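Local structure of titin (Homo sapiens, 3LCY) at residues K12-V17 with A25-Q30; V117-R122 with K164-K169; G173-Q178 with L190-Q195. The protein forms a giant filament component of the muscle sarcomere, represented here by two tandem immunoglobulin domains of its A-band region. All coordinates share one frame; numbering follows the deposited sequence.

Contact 1. Residues K12-V17 with A25-Q30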
loop_
_atom_site.group_PDB
_atom_site.type_symbol
_atom_site.label_atom_id
_atom_site.label_comp_id
_atom_site.label_asym_id
_atom_site.label_seq_id
_atom_site.Cartn_x
_atom_site.Cartn_y
_atom_site.Cartn_z
ATOM N N LYS A 12 -8.108 5.181 -26.051
ATOM C CA LYS A 12 -7.285 5.720 -24.999
ATOM C C LYS A 12 -7.085 4.591 -24.014
ATOM O O LYS A 12 -8.032 4.038 -23.505
ATOM C CB LYS A 12 -7.981 6.903 -24.342
ATOM C CG LYS A 12 -7.220 7.558 -23.216
ATOM C CD LYS A 12 -7.666 7.040 -21.856
ATOM C CE LYS A 12 -6.752 7.533 -20.746
ATOM N NZ LYS A 12 -7.092 6.970 -19.426
ATOM N N GLU A 13 -5.842 4.226 -23.773
ATOM C CA GLU A 13 -5.532 3.178 -22.821
ATOM C C GLU A 13 -5.523 3.717 -21.405
ATOM O O GLU A 13 -5.402 4.903 -21.195
ATOM C CB GLU A 13 -4.198 2.542 -23.155
ATOM C CG GLU A 13 -3.030 3.444 -22.979
ATOM C CD GLU A 13 -1.753 2.725 -23.207
ATOM O OE1 GLU A 13 -1.705 1.919 -24.148
ATOM O OE2 GLU A 13 -0.801 2.946 -22.446
ATOM N N MET A 14 -5.638 2.835 -20.434
ATOM C CA MET A 14 -5.624 3.253 -19.048
ATOM C C MET A 14 -4.291 3.845 -18.660
ATOM O O MET A 14 -3.253 3.425 -19.130
ATOM C CB MET A 14 -5.963 2.098 -18.124
ATOM C CG MET A 14 -7.416 1.783 -18.071
ATOM S SD MET A 14 -7.774 0.652 -16.770
ATOM C CE MET A 14 -8.146 1.775 -15.458
ATOM N N LYS A 15 -4.345 4.838 -17.794
ATOM C CA LYS A 15 -3.166 5.524 -17.349
ATOM C C LYS A 15 -3.051 5.452 -15.856
ATOM O O LYS A 15 -4.029 5.305 -15.156
ATOM C CB LYS A 15 -3.238 6.994 -17.739
ATOM C CG LYS A 15 -3.276 7.244 -19.195
ATOM C CD LYS A 15 -1.980 6.880 -19.852
ATOM C CE LYS A 15 -2.131 6.928 -21.346
ATOM N NZ LYS A 15 -0.830 6.861 -22.026
ATOM N N ASP A 16 -1.828 5.546 -15.377
ATOM C CA ASP A 16 -1.586 5.558 -13.941
ATOM C C ASP A 16 -2.249 6.778 -13.313
ATOM O O ASP A 16 -2.185 7.880 -13.857
ATOM C CB ASP A 16 -0.087 5.538 -13.642
ATOM C CG ASP A 16 0.545 4.191 -13.931
ATOM O OD1 ASP A 16 -0.205 3.234 -14.217
ATOM O OD2 ASP A 16 1.787 4.088 -13.868
ATOM N N VAL A 17 -2.895 6.571 -12.172
ATOM C CA VAL A 17 -3.629 7.638 -11.504
ATOM C C VAL A 17 -3.229 7.753 -10.039
ATOM O O VAL A 17 -3.078 6.746 -9.349
ATOM C CB VAL A 17 -5.149 7.408 -11.594
ATOM C CG1 VAL A 17 -5.893 8.350 -10.660
ATOM C CG2 VAL A 17 -5.626 7.585 -13.023
ATOM N N ALA A 25 -10.870 7.752 -6.555
ATOM C CA ALA A 25 -9.918 7.603 -7.647
ATOM C C ALA A 25 -10.641 7.165 -8.913
ATOM O O ALA A 25 -11.362 6.168 -8.914
ATOM C CB ALA A 25 -8.838 6.601 -7.277
ATOM N N GLN A 26 -10.454 7.925 -9.988
ATOM C CA GLN A 26 -11.072 7.601 -11.269
ATOM C C GLN A 26 -10.075 6.979 -12.239
ATOM O O GLN A 26 -9.118 7.627 -12.663
ATOM C CB GLN A 26 -11.708 8.844 -11.899
ATOM C CG GLN A 26 -13.075 9.202 -11.334
ATOM C CD GLN A 26 -13.682 10.425 -11.996
ATOM O OE1 GLN A 26 -14.531 10.311 -12.881
ATOM N NE2 GLN A 26 -13.248 11.606 -11.568
ATOM N N LEU A 27 -10.302 5.716 -12.583
ATOM C CA LEU A 27 -9.494 5.047 -13.593
ATOM C C LEU A 27 -10.318 4.891 -14.863
ATOM O O LEU A 27 -11.326 4.184 -14.876
ATOM C CB LEU A 27 -9.012 3.683 -13.096
ATOM C CG LEU A 27 -8.165 3.689 -11.821
ATOM C CD1 LEU A 27 -8.979 3.199 -10.631
ATOM C CD2 LEU A 27 -6.914 2.840 -12.001
ATOM N N SER A 28 -9.895 5.558 -15.930
ATOM C CA SER A 28 -10.690 5.599 -17.150
ATOM C C SER A 28 -9.934 5.124 -18.387
ATOM O O SER A 28 -8.704 5.130 -18.424
ATOM C CB SER A 28 -11.228 7.013 -17.381
ATOM O OG SER A 28 -12.075 7.060 -18.515
ATOM N N CYS A 29 -10.691 4.719 -19.402
ATOM C CA CYS A 29 -10.124 4.301 -20.677
ATOM C C CYS A 29 -11.198 4.346 -21.758
ATOM O O CYS A 29 -12.392 4.289 -21.460
ATOM C CB CYS A 29 -9.543 2.889 -20.574
ATOM S SG CYS A 29 -10.779 1.597 -20.320
ATOM N N GLN A 30 -10.819 4.404 -23.024
ATOM C CA GLN A 30 -11.763 4.340 -24.117
ATOM C C GLN A 30 -11.576 3.157 -25.002
ATOM O O GLN A 30 -10.563 3.000 -25.580
ATOM C CB GLN A 30 -11.604 5.536 -24.992
ATOM C CG GLN A 30 -11.507 6.766 -24.289
ATOM C CD GLN A 30 -12.044 7.847 -25.085
ATOM O OE1 GLN A 30 -12.438 7.649 -26.198
ATOM N NE2 GLN A 30 -12.088 9.012 -24.527
HETATM O O HOH W 1 -6.812 6.019 -16.153
#
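At the kink where the first strand of an I-set domain changes sheets, Lys12 and Gln30 make an antiparallel hydrogen-bonded pair before the chain swings off strand 24-34. Gln30 N reaches an in-plane lone pair of Lys12 O at 2.9 Å, whereas the return bond from Lys12 N to Gln30 O is weak at 3.3 Å. Beside them, Lys12 CB lies 3.5 Å from Gln30 CG. A bend at chi2 (-97°) sets Lys12 CD over the Ser28-Cys29 backbone, and NZ bonds Ser28 O at 2.6 Å, standing 51° out of the carbonyl plane. The A-to-A' switch is a feature of I-set immunoglobulin domains: beyond the kink, Val17 pairs by its backbone with Lys94 and Leu96 of strand 88-103. Met14 turns into the sandwich, setting CG 3.5 Å from Cys29 CB, and the side chain of Cys80 from strand 76-83 also touches Met14. Where the backbones have parted, one water spans them, accepting from Lys15 N at 3.2 Å and from Ser28 N at 3.1 Å. Farther on, Val17 CG2 packs against Gln26 O at 3.5 Å.

Contact 2. Residues V117-R122 with K164-K169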
loop_
_atom_site.group_PDB
_atom_site.type_symbol
_atom_site.label_atom_id
_atom_site.label_comp_id
_atom_site.label_asym_id
_atom_site.label_seq_id
_atom_site.Cartn_x
_atom_site.Cartn_y
_atom_site.Cartn_z
ATOM N N VAL A 117 16.104 -11.437 28.687
ATOM C CA VAL A 117 17.545 -11.447 28.496
ATOM C C VAL A 117 18.000 -12.668 27.720
ATOM O O VAL A 117 17.618 -13.790 28.022
ATOM C CB VAL A 117 18.300 -11.412 29.837
ATOM C CG1 VAL A 117 19.760 -11.067 29.617
ATOM C CG2 VAL A 117 17.657 -10.428 30.780
ATOM N N GLY A 118 18.835 -12.426 26.722
ATOM C CA GLY A 118 19.383 -13.471 25.885
ATOM C C GLY A 118 18.491 -13.877 24.733
ATOM O O GLY A 118 18.903 -14.635 23.867
ATOM N N SER A 119 17.275 -13.355 24.705
ATOM C CA SER A 119 16.342 -13.672 23.629
ATOM C C SER A 119 16.327 -12.595 22.550
ATOM O O SER A 119 16.892 -11.516 22.722
ATOM C CB SER A 119 14.928 -13.864 24.180
ATOM O OG SER A 119 14.377 -12.632 24.615
ATOM N N THR A 120 15.669 -12.901 21.438
ATOM C CA THR A 120 15.514 -11.944 20.352
ATOM C C THR A 120 14.287 -11.076 20.589
ATOM O O THR A 120 13.233 -11.574 20.983
ATOM C CB THR A 120 15.369 -12.653 18.996
ATOM O OG1 THR A 120 16.612 -13.268 18.642
ATOM C CG2 THR A 120 14.975 -11.659 17.915
ATOM N N LEU A 121 14.429 -9.776 20.356
ATOM C CA LEU A 121 13.311 -8.855 20.505
ATOM C C LEU A 121 12.925 -8.253 19.159
ATOM O O LEU A 121 13.763 -7.684 18.459
ATOM C CB LEU A 121 13.651 -7.748 21.502
ATOM C CG LEU A 121 12.560 -6.696 21.710
ATOM C CD1 LEU A 121 11.253 -7.354 22.131
ATOM C CD2 LEU A 121 12.996 -5.658 22.731
ATOM N N ARG A 122 11.653 -8.381 18.797
ATOM C CA ARG A 122 11.179 -7.862 17.521
ATOM C C ARG A 122 10.165 -6.741 17.716
ATOM O O ARG A 122 9.134 -6.926 18.361
ATOM C CB ARG A 122 10.578 -8.986 16.673
ATOM C CG ARG A 122 11.486 -10.202 16.530
ATOM C CD ARG A 122 10.798 -11.348 15.799
ATOM N NE ARG A 122 11.144 -11.399 14.380
ATOM C CZ ARG A 122 12.199 -12.045 13.892
ATOM N NH1 ARG A 122 12.440 -12.043 12.587
ATOM N NH2 ARG A 122 13.014 -12.699 14.707
ATOM N N LYS A 164 18.973 -9.296 18.198
ATOM C CA LYS A 164 19.401 -10.582 18.668
ATOM C C LYS A 164 20.113 -10.520 19.977
ATOM O O LYS A 164 20.882 -9.655 20.193
ATOM C CB LYS A 164 20.319 -11.214 17.664
ATOM C CG LYS A 164 19.730 -12.387 17.032
ATOM C CD LYS A 164 20.654 -13.078 16.077
ATOM C CE LYS A 164 20.485 -12.628 14.652
ATOM N NZ LYS A 164 21.510 -13.256 13.778
ATOM N N ASN A 165 19.869 -11.471 20.842
ATOM C CA ASN A 165 20.581 -11.583 22.087
ATOM C C ASN A 165 20.634 -10.351 22.917
ATOM O O ASN A 165 21.678 -9.828 23.194
ATOM C CB ASN A 165 21.964 -12.201 21.964
ATOM C CG ASN A 165 22.691 -12.265 23.317
ATOM O OD1 ASN A 165 23.343 -11.324 23.710
ATOM N ND2 ASN A 165 22.565 -13.362 24.016
ATOM N N VAL A 166 19.463 -9.873 23.302
ATOM C CA VAL A 166 19.374 -8.665 24.094
ATOM C C VAL A 166 19.959 -8.777 25.493
ATOM O O VAL A 166 19.787 -9.777 26.183
ATOM C CB VAL A 166 17.924 -8.175 24.191
ATOM C CG1 VAL A 166 17.335 -8.038 22.807
ATOM C CG2 VAL A 166 17.102 -9.119 25.037
ATOM N N GLN A 167 20.649 -7.718 25.888
ATOM C CA GLN A 167 21.260 -7.606 27.196
ATOM C C GLN A 167 20.859 -6.229 27.696
ATOM O O GLN A 167 20.757 -5.295 26.912
ATOM C CB GLN A 167 22.772 -7.766 27.111
ATOM C CG GLN A 167 23.209 -9.188 26.838
ATOM C CD GLN A 167 22.666 -10.163 27.859
ATOM O OE1 GLN A 167 22.404 -9.797 28.998
ATOM N NE2 GLN A 167 22.495 -11.413 27.456
ATOM N N ARG A 168 20.633 -6.097 28.994
ATOM C CA ARG A 168 20.203 -4.820 29.548
ATOM C C ARG A 168 21.182 -3.674 29.341
ATOM O O ARG A 168 20.778 -2.567 29.015
ATOM C CB ARG A 168 19.887 -4.972 31.035
ATOM C CG ARG A 168 19.484 -3.684 31.707
ATOM C CD ARG A 168 19.238 -3.881 33.188
ATOM N NE ARG A 168 18.981 -2.607 33.852
ATOM C CZ ARG A 168 18.466 -2.484 35.069
ATOM N NH1 ARG A 168 18.143 -3.560 35.773
ATOM N NH2 ARG A 168 18.269 -1.278 35.583
ATOM N N LYS A 169 22.466 -3.926 29.521
ATOM C CA LYS A 169 23.440 -2.868 29.337
ATOM C C LYS A 169 23.469 -2.356 27.905
ATOM O O LYS A 169 23.568 -1.160 27.664
ATOM C CB LYS A 169 24.827 -3.362 29.739
ATOM C CG LYS A 169 25.976 -2.533 29.213
ATOM C CD LYS A 169 27.296 -3.186 29.573
ATOM C CE LYS A 169 28.425 -2.706 28.681
ATOM N NZ LYS A 169 29.679 -3.470 28.919
HETATM O O HOH W 2 18.561 -14.350 20.379
#
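Val166 sets its CG1 anti to its own carbonyl carbon (chi1 -53°), and in this rotation both methyls face Ser119 O from one side, CG2 at 3.3 Å and CG1 at 3.5 Å. A bend at chi2 of Gln167 (-56°) brings CD back to 3.5 Å from Val117 CG1, the two side chains crossing at about a right angle, although the Gln167 chain starts out away from the partner segment. Between these side-chain contacts the backbone of Val166 is gripped at both ends. Its carbonyl O receives Gly118 N at 2.9 Å in a nearly straight bond (174°), lying in the carbonyl plane, and its N donates to Ser119 O at 3.1 Å. Gly118 has a positive phi in the turn between Val117 and Ser119, and Asn165, in a left-handed backbone conformation, lays ND2 near Gly118 CA. Ser119 OG looks back to Ala116 O within its own turn. Farther along the segments, toward Thr120, the side chains of Thr120 and Lys164 lie side by side, pointing the same way, with OG1 of Thr120 3.6 Å from CG of Lys164. One water lies 2.8 Å from Thr120 OG1, hydrogen-bonded to it, and accepts from Asn165 N. The contact thus ties the A'-B turn of the second immunoglobulin domain to the connection leaving strand 158-163. Gln167 stands at the N-cap of the short helix 168-171, Leu121 pairs with Met163 as strand 121-130 begins, and Val117 and Val166 both pack on Ile194 of strand 185-195.

Contact 3. Residues G173-Q178 with L190-Q195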
loop_
_atom_site.group_PDB
_atom_site.type_symbol
_atom_site.label_atom_id
_atom_site.label_comp_id
_atom_site.label_asym_id
_atom_site.label_seq_id
_atom_site.Cartn_x
_atom_site.Cartn_y
_atom_site.Cartn_z
ATOM N N GLY A 173 16.795 0.985 26.956
ATOM C CA GLY A 173 16.787 2.409 26.679
ATOM C C GLY A 173 15.705 2.856 25.712
ATOM O O GLY A 173 14.825 2.078 25.339
ATOM N N LYS A 174 15.773 4.121 25.310
ATOM C CA LYS A 174 14.790 4.694 24.398
ATOM C C LYS A 174 15.143 4.439 22.935
ATOM O O LYS A 174 16.306 4.537 22.540
ATOM C CB LYS A 174 14.641 6.198 24.640
ATOM C CG LYS A 174 13.512 6.590 25.580
ATOM C CD LYS A 174 13.900 6.418 27.038
ATOM C CE LYS A 174 12.838 7.005 27.956
ATOM N NZ LYS A 174 13.207 6.879 29.392
ATOM N N TYR A 175 14.129 4.109 22.142
ATOM C CA TYR A 175 14.294 3.918 20.707
ATOM C C TYR A 175 13.365 4.858 19.954
ATOM O O TYR A 175 12.237 5.097 20.384
ATOM C CB TYR A 175 13.976 2.475 20.315
ATOM C CG TYR A 175 15.038 1.470 20.693
ATOM C CD1 TYR A 175 15.215 1.081 22.013
ATOM C CD2 TYR A 175 15.854 0.896 19.726
ATOM C CE1 TYR A 175 16.181 0.155 22.362
ATOM C CE2 TYR A 175 16.823 -0.029 20.065
ATOM C CZ TYR A 175 16.980 -0.397 21.384
ATOM O OH TYR A 175 17.943 -1.318 21.727
ATOM N N LYS A 176 13.832 5.394 18.832
ATOM C CA LYS A 176 12.982 6.229 17.992
ATOM C C LYS A 176 12.823 5.642 16.596
ATOM O O LYS A 176 13.810 5.373 15.909
ATOM C CB LYS A 176 13.523 7.658 17.881
ATOM C CG LYS A 176 12.642 8.559 17.017
ATOM C CD LYS A 176 13.418 9.702 16.378
ATOM C CE LYS A 176 13.802 10.763 17.392
ATOM N NZ LYS A 176 14.471 11.925 16.736
ATOM N N VAL A 177 11.578 5.443 16.183
ATOM C CA VAL A 177 11.286 5.037 14.816
ATOM C C VAL A 177 10.767 6.242 14.041
ATOM O O VAL A 177 9.820 6.906 14.467
ATOM C CB VAL A 177 10.260 3.891 14.768
ATOM C CG1 VAL A 177 9.033 4.240 15.595
ATOM C CG2 VAL A 177 9.879 3.589 13.328
ATOM N N GLN A 178 11.401 6.538 12.916
ATOM C CA GLN A 178 11.025 7.684 12.109
ATOM C C GLN A 178 10.569 7.339 10.703
ATOM O O GLN A 178 11.201 6.557 10.011
ATOM C CB GLN A 178 12.206 8.644 12.040
ATOM C CG GLN A 178 11.837 10.071 11.746
ATOM C CD GLN A 178 12.954 11.018 12.077
ATOM O OE1 GLN A 178 14.045 10.921 11.530
ATOM N NE2 GLN A 178 12.693 11.941 12.986
ATOM N N LEU A 190 9.986 4.439 21.747
ATOM C CA LEU A 190 9.692 3.191 22.440
ATOM C C LEU A 190 10.704 2.954 23.551
ATOM O O LEU A 190 11.909 2.901 23.303
ATOM C CB LEU A 190 9.712 2.012 21.462
ATOM C CG LEU A 190 8.747 2.010 20.272
ATOM C CD1 LEU A 190 9.089 3.099 19.270
ATOM C CD2 LEU A 190 8.767 0.653 19.593
ATOM N N ASP A 191 10.212 2.813 24.777
ATOM C CA ASP A 191 11.079 2.557 25.917
ATOM C C ASP A 191 11.281 1.056 26.096
ATOM O O ASP A 191 10.343 0.330 26.424
ATOM C CB ASP A 191 10.488 3.164 27.189
ATOM C CG ASP A 191 11.519 3.330 28.283
ATOM O OD1 ASP A 191 12.706 3.542 27.953
ATOM O OD2 ASP A 191 11.145 3.253 29.472
ATOM N N VAL A 192 12.507 0.594 25.876
ATOM C CA VAL A 192 12.811 -0.829 25.962
ATOM C C VAL A 192 13.473 -1.201 27.284
ATOM O O VAL A 192 14.428 -0.557 27.718
ATOM C CB VAL A 192 13.716 -1.285 24.801
ATOM C CG1 VAL A 192 14.209 -2.700 25.037
ATOM C CG2 VAL A 192 12.971 -1.190 23.477
ATOM N N GLU A 193 12.970 -2.250 27.920
ATOM C CA GLU A 193 13.506 -2.717 29.186
ATOM C C GLU A 193 13.874 -4.191 29.061
ATOM O O GLU A 193 13.135 -4.962 28.464
ATOM C CB GLU A 193 12.471 -2.523 30.291
ATOM C CG GLU A 193 13.055 -2.418 31.684
ATOM C CD GLU A 193 13.616 -1.044 31.987
ATOM O OE1 GLU A 193 14.774 -0.959 32.432
ATOM O OE2 GLU A 193 12.900 -0.048 31.784
ATOM N N ILE A 194 15.013 -4.585 29.621
ATOM C CA ILE A 194 15.447 -5.978 29.549
ATOM C C ILE A 194 15.275 -6.681 30.893
ATOM O O ILE A 194 15.769 -6.216 31.911
ATOM C CB ILE A 194 16.910 -6.087 29.101
ATOM C CG1 ILE A 194 17.166 -5.175 27.903
ATOM C CG2 ILE A 194 17.254 -7.520 28.757
ATOM C CD1 ILE A 194 16.304 -5.482 26.710
ATOM N N GLN A 195 14.570 -7.809 30.881
ATOM C CA GLN A 195 14.313 -8.588 32.088
ATOM C C GLN A 195 15.057 -9.907 32.104
ATOM O O GLN A 195 14.974 -10.675 31.151
ATOM C CB GLN A 195 12.825 -8.923 32.186
ATOM C CG GLN A 195 11.912 -7.813 32.629
ATOM C CD GLN A 195 10.454 -8.169 32.405
ATOM O OE1 GLN A 195 10.099 -8.731 31.370
ATOM N NE2 GLN A 195 9.606 -7.849 33.373
#
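Tyr175 and Leu190 face each other in the F-G hairpin of the second immunoglobulin domain, whose strands run antiparallel at 141°. The side chains that face the sandwich interior interlock on the diagonal. The Tyr175 ring leans away from its paired Leu190, toward Val192, whose CG2 meets CD1 at 3.5 Å and CE1 at 3.7 Å obliquely, while Leu190 O lies at the ring edge, in its plane. Leu190 leans the other way, bringing CD1 to 3.8 Å from Val177 CG1. Gly173, paired with Val192, has backbone angles at which a CB would be jammed against the preceding carbonyl, and the Tyr175 ring packs on the valine from the next position on that face. The tyrosine is pinned as a tyrosine corner, its OH bonded to His171 O four residues earlier, and the ring of His139 stacks on it. On the other face, the Lys174 chain, bent at chi2 (80°), curls over the carboxylate of Asp191: CD sits 3.2 Å from OD1, and NZ makes only a long salt bridge with the same oxygen at 3.7 Å. Along the backbone, two hydrogen-bonded pairs hold the ladder. Gly173 and Val192 exchange N-H and carbonyl in both directions, and so do Tyr175 and Leu190, the shorter bond of the latter being Leu190 N to Tyr175 O at 2.7 Å. Between the pairs, the Lys174 CA-H points at Leu190 O, with CA and O 3.6 Å apart.

How the contacts relate
From the N terminus, contact 1 comes first, folding residues 12-17 of the first immunoglobulin domain back against strand 24-34 across a short intervening loop and strand. The chain then passes along strand 88-103 into the second domain, where contact 2 closes a span of 41 residues and contact 3 a hairpin whose segments are separated by 11. All three are in series, none nested or crossed. Contact 1 lies across the chain's centre from the others, its centre 51 Å from that of contact 2. Contacts 2 and 3, 12 Å apart between centres, touch: Val117 N is 2.8 Å from Gln195 O, a probable hydrogen bond, joining the A'-B turn to the final strand.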